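Local coordinates for hypothetical protein ybgI (Escherichia coli, Escherichia coli O157:H7, PDB 1NMO) that probably helps protect cells from radiation damage, perhaps in the breakdown of damaged nucleotides, and carries a dinuclear metal site in a ring-shaped hexamer, at residues A44-L49 / L83-A88; L140-W145 / H209-G214; S177-A182 / D188-G193. All blocks are in the same frame, centred on the assembly; numbering follows the deposited sequence.

Interaction 1: residues A44-L49 / L83-A88; sequences ASQALL and LKTLLA
Gln46 and Leu49 of helix 46-54 meet Thr85 and Leu86 of helix 78-88 in a partly buried helix-to-helix contact beside the five-stranded mixed sheet. It has a polar part and an apolar part. The polar part is one hydrogen bond, from Gln46 NE2 to Thr85 OG1, 3.0 Å long. The hydroxyl oxygen lies close to the amide plane of Gln46, only 7° out of it, but the N-H...O angle of 145° makes the bond somewhat bent. With CG anti to the backbone N, the Gln46 chain bends at chi2 (68°) and brings the amide to helix 78-88. Both partners are held from their own helices as well. Thr85 OG1 also bonds to Asn81 O one turn back, and Gln46 NE2 also bonds to Asp50 OD1. The Thr85 methyl CG2 faces Leu49, 4.3 Å from Leu49 CB.

The apolar part lies deeper. Leu49 CD1 touches Leu86 CD2 at 3.9 Å, and the two side chains cross at about a right angle. Tyr66 packs on both leucines, and Leu93 of strand 92-95 lies against Leu86. Ser45 is the N-cap of helix 46-54; its OG accepts a 3.3 Å bond from Leu48 N. At the same helix start, Gln46 N bonds to Glu205 OE2 of a second subunit, so this end of the helix also takes part in the hexamer. Ala44, just before the cap, pairs through its backbone with His64, a metal ligand. The arrangement belongs to two successive beta-alpha-beta crossovers. Helix 46-54 links strands 37-41 and 59-62, and helix 78-88 links 59-62 and 92-95. The three strands are parallel neighbours, so the helices lie side by side.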
loop_
_atom_site.group_PDB
_atom_site.type_symbol
_atom_site.label_atom_id
_atom_site.label_comp_id
_atom_site.label_asym_id
_atom_site.label_seq_id
_atom_site.Cartn_x
_atom_site.Cartn_y
_atom_site.Cartn_z
ATOM N N ALA A 44 1.600 -1.579 33.475
ATOM C CA ALA A 44 2.684 -0.686 33.886
ATOM C C ALA A 44 3.911 -0.776 32.949
ATOM O O ALA A 44 4.998 -1.110 33.385
ATOM C CB ALA A 44 3.099 -1.015 35.365
ATOM N N SER A 45 3.708 -0.485 31.669
ATOM C CA SER A 45 4.752 -0.505 30.683
ATOM C C SER A 45 5.629 0.723 30.834
ATOM O O SER A 45 5.259 1.682 31.481
ATOM C CB SER A 45 4.121 -0.450 29.282
ATOM O OG SER A 45 3.339 0.778 29.238
ATOM N N GLN A 46 6.806 0.705 30.207
ATOM C CA GLN A 46 7.670 1.874 30.288
ATOM C C GLN A 46 6.902 3.072 29.754
ATOM O O GLN A 46 7.055 4.178 30.252
ATOM C CB GLN A 46 8.855 1.693 29.363
ATOM C CG GLN A 46 9.915 2.810 29.556
ATOM C CD GLN A 46 10.542 2.649 30.904
ATOM O OE1 GLN A 46 10.979 1.519 31.235
ATOM N NE2 GLN A 46 10.589 3.724 31.712
ATOM N N ALA A 47 6.078 2.875 28.717
ATOM C CA ALA A 47 5.357 3.995 28.118
ATOM C C ALA A 47 4.408 4.691 29.074
ATOM O O ALA A 47 4.309 5.897 29.035
ATOM C CB ALA A 47 4.615 3.534 26.833
ATOM N N LEU A 48 3.738 3.973 29.954
ATOM C CA LEU A 48 2.799 4.577 30.952
ATOM C C LEU A 48 3.614 5.268 31.978
ATOM O O LEU A 48 3.309 6.363 32.486
ATOM C CB LEU A 48 2.034 3.516 31.742
ATOM C CG LEU A 48 0.545 3.469 31.987
ATOM C CD1 LEU A 48 0.179 2.974 33.410
ATOM C CD2 LEU A 48 -0.044 4.780 31.629
ATOM N N LEU A 49 4.666 4.593 32.371
ATOM C CA LEU A 49 5.553 5.158 33.412
ATOM C C LEU A 49 6.177 6.461 32.932
ATOM O O LEU A 49 6.389 7.404 33.684
ATOM C CB LEU A 49 6.592 4.112 33.668
ATOM C CG LEU A 49 6.505 3.259 34.922
ATOM C CD1 LEU A 49 5.165 3.042 35.437
ATOM C CD2 LEU A 49 7.276 2.030 34.686
ATOM N N LEU A 83 11.629 -0.081 37.077
ATOM C CA LEU A 83 11.764 0.109 38.497
ATOM C C LEU A 83 12.659 1.331 38.781
ATOM O O LEU A 83 12.502 1.994 39.842
ATOM C CB LEU A 83 12.343 -1.173 39.142
ATOM C CG LEU A 83 11.419 -2.365 39.111
ATOM C CD1 LEU A 83 12.082 -3.606 39.603
ATOM C CD2 LEU A 83 10.219 -2.003 39.930
ATOM N N LYS A 84 13.598 1.646 37.883
ATOM C CA LYS A 84 14.416 2.814 38.140
ATOM C C LYS A 84 13.461 3.951 37.948
ATOM O O LYS A 84 13.431 4.893 38.734
ATOM C CB LYS A 84 15.506 3.030 37.097
ATOM C CG LYS A 84 16.386 4.290 37.411
ATOM C CD LYS A 84 17.491 4.528 36.357
ATOM C CE LYS A 84 18.275 5.814 36.641
ATOM N NZ LYS A 84 19.281 6.134 35.505
ATOM N N THR A 85 12.664 3.900 36.894
ATOM C CA THR A 85 11.793 5.037 36.669
ATOM C C THR A 85 10.847 5.292 37.877
ATOM O O THR A 85 10.614 6.435 38.289
ATOM C CB THR A 85 10.967 4.811 35.436
ATOM O OG1 THR A 85 11.822 4.705 34.285
ATOM C CG2 THR A 85 10.052 6.006 35.258
ATOM N N LEU A 86 10.285 4.242 38.443
ATOM C CA LEU A 86 9.381 4.390 39.588
ATOM C C LEU A 86 10.174 4.780 40.830
ATOM O O LEU A 86 9.847 5.763 41.548
ATOM C CB LEU A 86 8.672 3.022 39.894
ATOM C CG LEU A 86 7.604 2.502 38.908
ATOM C CD1 LEU A 86 7.344 1.010 39.027
ATOM C CD2 LEU A 86 6.345 3.288 39.136
ATOM N N LEU A 87 11.233 4.016 41.121
ATOM C CA LEU A 87 11.915 4.286 42.382
ATOM C C LEU A 87 12.615 5.569 42.385
ATOM O O LEU A 87 12.492 6.288 43.344
ATOM C CB LEU A 87 12.900 3.181 42.758
ATOM C CG LEU A 87 12.161 1.922 43.114
ATOM C CD1 LEU A 87 12.974 0.732 42.659
ATOM C CD2 LEU A 87 11.989 1.882 44.601
ATOM N N ALA A 88 13.313 5.910 41.308
ATOM C CA ALA A 88 14.052 7.175 41.381
ATOM C C ALA A 88 13.150 8.408 41.425
ATOM O O ALA A 88 13.602 9.509 41.793
ATOM C CB ALA A 88 15.041 7.299 40.220
#

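Interaction 2: residues L140-W145 / H209-G214; sequences LELASW and HFYAAG
Tyr211 of strand 209-212 packs against Leu142 and Ala143 of helix 139-150, a buried helix-on-sheet contact in the six-stranded mixed sheet. Tyr211 is the one strand residue that touches the helix segment. Leu142 lies along the phenol end: its CB lies 3.5 Å from Tyr211 OH, and its CD2 is 3.9 Å from Tyr211 CE1. The leucine has CG anti to the backbone N (chi1 -177°), which brings CD2 toward the ring; the two side chains cross at a slant. Ala143 meets the other flank. Its CB sits at the ring edge, in plane, 3.9 Å from Tyr211 CE2, and its CA comes to 3.7 Å from the same atom. Tyr211 OH is hydrogen-bonded to Gly139 O at the start of the helix, which helps to fix where the ring ends.

Around the contact, the Tyr211 ring stacks with Trp156 of strand 155-157, while Ile146, one turn along the helix, adds a further apolar neighbour. Val165 of strand 165-170 packs on Leu142, and strand 189-192 runs parallel alongside strand 209-212. The helix thus packs on strands 209-212 and 165-170, with 189-192 between them.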
loop_
_atom_site.group_PDB
_atom_site.type_symbol
_atom_site.label_atom_id
_atom_site.label_comp_id
_atom_site.label_asym_id
_atom_site.label_seq_id
_atom_site.Cartn_x
_atom_site.Cartn_y
_atom_site.Cartn_z
ATOM N N LEU A 140 -22.278 -12.215 12.476
ATOM C CA LEU A 140 -21.500 -11.226 11.709
ATOM C C LEU A 140 -21.765 -9.841 12.279
ATOM O O LEU A 140 -20.854 -9.011 12.528
ATOM C CB LEU A 140 -21.915 -11.310 10.241
ATOM C CG LEU A 140 -21.726 -10.051 9.366
ATOM C CD1 LEU A 140 -20.224 -9.822 9.189
ATOM C CD2 LEU A 140 -22.383 -10.247 7.923
ATOM N N GLU A 141 -23.038 -9.608 12.523
ATOM C CA GLU A 141 -23.500 -8.346 13.114
ATOM C C GLU A 141 -22.876 -8.165 14.504
ATOM O O GLU A 141 -22.484 -7.045 14.887
ATOM C CB GLU A 141 -25.025 -8.384 13.251
ATOM C CG GLU A 141 -25.648 -7.068 12.811
ATOM C CD GLU A 141 -27.181 -7.022 13.031
ATOM O OE1 GLU A 141 -27.901 -7.896 12.426
ATOM O OE2 GLU A 141 -27.634 -6.097 13.792
ATOM N N LEU A 142 -22.781 -9.238 15.270
ATOM C CA LEU A 142 -22.188 -9.087 16.588
ATOM C C LEU A 142 -20.715 -8.679 16.394
ATOM O O LEU A 142 -20.181 -7.890 17.143
ATOM C CB LEU A 142 -22.288 -10.401 17.390
ATOM C CG LEU A 142 -21.747 -10.252 18.817
ATOM C CD1 LEU A 142 -22.370 -9.010 19.432
ATOM C CD2 LEU A 142 -22.071 -11.499 19.671
ATOM N N ALA A 143 -20.064 -9.207 15.371
ATOM C CA ALA A 143 -18.651 -8.897 15.100
ATOM C C ALA A 143 -18.485 -7.453 14.813
ATOM O O ALA A 143 -17.606 -6.778 15.364
ATOM C CB ALA A 143 -18.163 -9.674 13.924
ATOM N N SER A 144 -19.338 -6.954 13.937
ATOM C CA SER A 144 -19.263 -5.525 13.619
ATOM C C SER A 144 -19.539 -4.645 14.790
ATOM O O SER A 144 -18.970 -3.569 14.901
ATOM C CB SER A 144 -20.270 -5.151 12.543
ATOM O OG SER A 144 -19.662 -5.502 11.343
ATOM N N TRP A 145 -20.437 -5.083 15.651
ATOM C CA TRP A 145 -20.806 -4.328 16.847
ATOM C C TRP A 145 -19.618 -4.230 17.847
ATOM O O TRP A 145 -19.265 -3.150 18.417
ATOM C CB TRP A 145 -21.952 -5.091 17.489
ATOM C CG TRP A 145 -22.316 -4.619 18.833
ATOM C CD1 TRP A 145 -22.287 -5.324 19.992
ATOM C CD2 TRP A 145 -22.907 -3.365 19.126
ATOM N NE1 TRP A 145 -22.857 -4.576 21.030
ATOM C CE2 TRP A 145 -23.239 -3.369 20.509
ATOM C CE3 TRP A 145 -23.204 -2.232 18.346
ATOM C CZ2 TRP A 145 -23.835 -2.281 21.124
ATOM C CZ3 TRP A 145 -23.810 -1.144 18.966
ATOM C CH2 TRP A 145 -24.122 -1.185 20.354
ATOM N N HIS A 209 -20.477 -19.188 18.341
ATOM C CA HIS A 209 -19.780 -18.098 17.739
ATOM C C HIS A 209 -18.670 -17.757 18.707
ATOM O O HIS A 209 -18.947 -17.608 19.906
ATOM C CB HIS A 209 -20.707 -16.877 17.623
ATOM C CG HIS A 209 -21.727 -16.994 16.536
ATOM N ND1 HIS A 209 -21.404 -16.869 15.200
ATOM C CD2 HIS A 209 -23.055 -17.293 16.585
ATOM C CE1 HIS A 209 -22.486 -17.097 14.460
ATOM N NE2 HIS A 209 -23.499 -17.355 15.277
ATOM N N PHE A 210 -17.436 -17.590 18.213
ATOM C CA PHE A 210 -16.338 -17.232 19.108
ATOM C C PHE A 210 -15.717 -15.925 18.610
ATOM O O PHE A 210 -15.572 -15.772 17.409
ATOM C CB PHE A 210 -15.248 -18.336 19.168
ATOM C CG PHE A 210 -14.006 -17.852 19.765
ATOM C CD1 PHE A 210 -13.940 -17.579 21.126
ATOM C CD2 PHE A 210 -12.912 -17.548 18.967
ATOM C CE1 PHE A 210 -12.801 -17.007 21.716
ATOM C CE2 PHE A 210 -11.764 -16.969 19.545
ATOM C CZ PHE A 210 -11.723 -16.701 20.927
ATOM N N TYR A 211 -15.372 -15.018 19.517
ATOM C CA TYR A 211 -14.779 -13.708 19.206
ATOM C C TYR A 211 -13.537 -13.558 20.086
ATOM O O TYR A 211 -13.632 -13.795 21.307
ATOM C CB TYR A 211 -15.710 -12.536 19.603
ATOM C CG TYR A 211 -17.019 -12.614 18.908
ATOM C CD1 TYR A 211 -17.981 -13.492 19.321
ATOM C CD2 TYR A 211 -17.209 -11.917 17.717
ATOM C CE1 TYR A 211 -19.123 -13.706 18.523
ATOM C CE2 TYR A 211 -18.318 -12.086 16.937
ATOM C CZ TYR A 211 -19.285 -12.993 17.328
ATOM O OH TYR A 211 -20.399 -13.174 16.473
ATOM N N ALA A 212 -12.390 -13.165 19.488
ATOM C CA ALA A 212 -11.165 -12.951 20.283
ATOM C C ALA A 212 -11.145 -11.462 20.077
ATOM O O ALA A 212 -10.738 -11.010 19.012
ATOM C CB ALA A 212 -9.986 -13.609 19.628
ATOM N N ALA A 213 -11.612 -10.681 21.060
ATOM C CA ALA A 213 -11.773 -9.248 20.832
ATOM C C ALA A 213 -10.608 -8.403 21.182
ATOM O O ALA A 213 -10.720 -7.170 21.119
ATOM C CB ALA A 213 -12.992 -8.746 21.538
ATOM N N GLY A 214 -9.490 -9.054 21.542
ATOM C CA GLY A 214 -8.287 -8.322 21.910
ATOM C C GLY A 214 -8.016 -8.322 23.395
ATOM O O GLY A 214 -8.911 -8.057 24.176
#

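Interaction 3: residues S177-A182 / D188-G193; sequences SFIDSA and DAFITG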
loop_
_atom_site.group_PDB
_atom_site.type_symbol
_atom_site.label_atom_id
_atom_site.label_comp_id
_atom_site.label_asym_id
_atom_site.label_seq_id
_atom_site.Cartn_x
_atom_site.Cartn_y
_atom_site.Cartn_z
ATOM N N SER A 177 -9.356 -20.212 27.333
ATOM C CA SER A 177 -9.439 -21.615 27.731
ATOM C C SER A 177 -10.767 -21.941 28.406
ATOM O O SER A 177 -11.063 -23.122 28.693
ATOM C CB SER A 177 -8.216 -21.982 28.610
ATOM O OG SER A 177 -8.296 -21.334 29.858
ATOM N N PHE A 178 -11.600 -20.908 28.602
ATOM C CA PHE A 178 -12.879 -21.108 29.281
ATOM C C PHE A 178 -13.950 -21.415 28.266
ATOM O O PHE A 178 -15.107 -21.606 28.599
ATOM C CB PHE A 178 -13.251 -19.838 30.043
ATOM C CG PHE A 178 -12.488 -19.665 31.325
ATOM C CD1 PHE A 178 -12.578 -20.648 32.340
ATOM C CD2 PHE A 178 -11.736 -18.504 31.564
ATOM C CE1 PHE A 178 -11.934 -20.474 33.560
ATOM C CE2 PHE A 178 -11.084 -18.310 32.782
ATOM C CZ PHE A 178 -11.162 -19.258 33.783
ATOM N N ILE A 179 -13.579 -21.447 26.998
ATOM C CA ILE A 179 -14.585 -21.730 26.036
ATOM C C ILE A 179 -15.325 -23.068 26.179
ATOM O O ILE A 179 -16.552 -23.149 25.901
ATOM C CB ILE A 179 -14.022 -21.613 24.611
ATOM C CG1 ILE A 179 -15.183 -21.764 23.615
ATOM C CG2 ILE A 179 -12.913 -22.682 24.343
ATOM C CD1 ILE A 179 -14.835 -21.303 22.111
ATOM N N ASP A 180 -14.636 -24.129 26.611
ATOM C CA ASP A 180 -15.321 -25.410 26.676
ATOM C C ASP A 180 -16.318 -25.408 27.814
ATOM O O ASP A 180 -17.465 -25.859 27.648
ATOM C CB ASP A 180 -14.369 -26.546 26.878
ATOM C CG ASP A 180 -13.521 -26.832 25.656
ATOM O OD1 ASP A 180 -13.884 -26.443 24.506
ATOM O OD2 ASP A 180 -12.464 -27.480 25.898
ATOM N N SER A 181 -15.901 -24.887 28.963
ATOM C CA SER A 181 -16.824 -24.874 30.038
ATOM C C SER A 181 -18.045 -23.989 29.657
ATOM O O SER A 181 -19.154 -24.261 30.114
ATOM C CB SER A 181 -16.120 -24.408 31.300
ATOM O OG SER A 181 -16.644 -23.162 31.629
ATOM N N ALA A 182 -17.892 -22.957 28.825
ATOM C CA ALA A 182 -19.089 -22.172 28.454
ATOM C C ALA A 182 -19.926 -22.992 27.540
ATOM O O ALA A 182 -21.105 -22.933 27.620
ATOM C CB ALA A 182 -18.725 -20.883 27.762
ATOM N N ASP A 188 -24.714 -19.157 22.983
ATOM C CA ASP A 188 -24.651 -19.130 21.530
ATOM C C ASP A 188 -23.266 -18.515 21.181
ATOM O O ASP A 188 -22.679 -18.809 20.120
ATOM C CB ASP A 188 -25.714 -18.194 20.933
ATOM C CG ASP A 188 -27.125 -18.494 21.400
ATOM O OD1 ASP A 188 -27.443 -19.678 21.597
ATOM O OD2 ASP A 188 -27.933 -17.543 21.532
ATOM N N ALA A 189 -22.736 -17.650 22.048
ATOM C CA ALA A 189 -21.436 -17.045 21.724
ATOM C C ALA A 189 -20.558 -16.922 22.967
ATOM O O ALA A 189 -21.091 -16.868 24.116
ATOM C CB ALA A 189 -21.654 -15.720 21.099
ATOM N N PHE A 190 -19.234 -16.945 22.758
ATOM C CA PHE A 190 -18.239 -16.786 23.874
ATOM C C PHE A 190 -17.305 -15.742 23.363
ATOM O O PHE A 190 -16.854 -15.825 22.206
ATOM C CB PHE A 190 -17.453 -18.082 24.181
ATOM C CG PHE A 190 -16.398 -17.907 25.236
ATOM C CD1 PHE A 190 -16.735 -17.572 26.546
ATOM C CD2 PHE A 190 -15.028 -18.083 24.925
ATOM C CE1 PHE A 190 -15.744 -17.413 27.563
ATOM C CE2 PHE A 190 -14.047 -17.936 25.902
ATOM C CZ PHE A 190 -14.403 -17.593 27.254
ATOM N N ILE A 191 -17.016 -14.740 24.193
ATOM C CA ILE A 191 -16.160 -13.611 23.831
ATOM C C ILE A 191 -14.986 -13.512 24.771
ATOM O O ILE A 191 -15.196 -13.556 25.996
ATOM C CB ILE A 191 -16.919 -12.258 24.012
ATOM C CG1 ILE A 191 -18.211 -12.312 23.267
ATOM C CG2 ILE A 191 -16.067 -11.029 23.482
ATOM C CD1 ILE A 191 -19.048 -11.115 23.531
ATOM N N THR A 192 -13.744 -13.396 24.298
ATOM C CA THR A 192 -12.721 -13.235 25.344
ATOM C C THR A 192 -11.707 -12.324 24.714
ATOM O O THR A 192 -12.058 -11.625 23.782
ATOM C CB THR A 192 -12.143 -14.550 25.756
ATOM O OG1 THR A 192 -11.158 -14.311 26.774
ATOM C CG2 THR A 192 -11.451 -15.241 24.571
ATOM N N GLY A 193 -10.459 -12.296 25.165
ATOM C CA GLY A 193 -9.534 -11.365 24.495
ATOM C C GLY A 193 -8.603 -12.015 23.469
ATOM O O GLY A 193 -8.449 -11.572 22.346
#
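Phe190 of strand 189-192 lies under the start of helix 179-185, where Phe178, Ile179 and Ala182 meet its ring. The tight part is at Ile179. Its CA stands over one face of the ring, 4.1 Å from the centroid and 22° off the normal, a CH-pi contact. Ile179 CB adds a 3.7 Å approach to Phe190 CD2. The ring reaches the helix because Phe190 CG is anti to the backbone N (chi1 176°), which extends the side chain from the strand. Phe178 CB touches the far end of the ring, 3.8 Å from Phe190 CZ. Near the ring's root, Ala182 CB is 4.0 Å from Phe190 CD1. Phe210 of strand 209-212 packs on both Ile179 and Phe190 and continues this buried core.

The looser side is the outer surface of the helix start. Ser177 is exposed and points away from the strand. The ring of Phe178 leads away too, toward Glu125 and Cys171; this side chain is about 9 Å from a bound iron. Asp180 and Ser181 bond to Ser202 and Glu125, respectively. Asp180 also packs on Met78 of a second subunit.

Helix 179-185 links strands 165-170 and 189-192 in a beta-alpha-beta unit. The side chains that meet are apolar, with the backbone of 178-179 also laid against the ring, so the contact depends on close fit and burial.

From the N terminus, interaction 1 comes first. It closes a loop of 33 residues and ties two helices beside the five-stranded sheet. It is complete before residues 140-145 open interaction 2, whose loop of 63 residues ends at strand 209-212. Interaction 3 falls wholly within that span and has only five residues between its helix and the next strand. Interactions 2 and 3 share the six-stranded sheet: strands 189-192 and 209-212 are neighbours, and Gly214 N is 2.8 Å from Gly193 O, a probable hydrogen bond. Interaction 1 lies on the opposite side of the chain's centre, its centre about 34 Å from the centre of each of the other two.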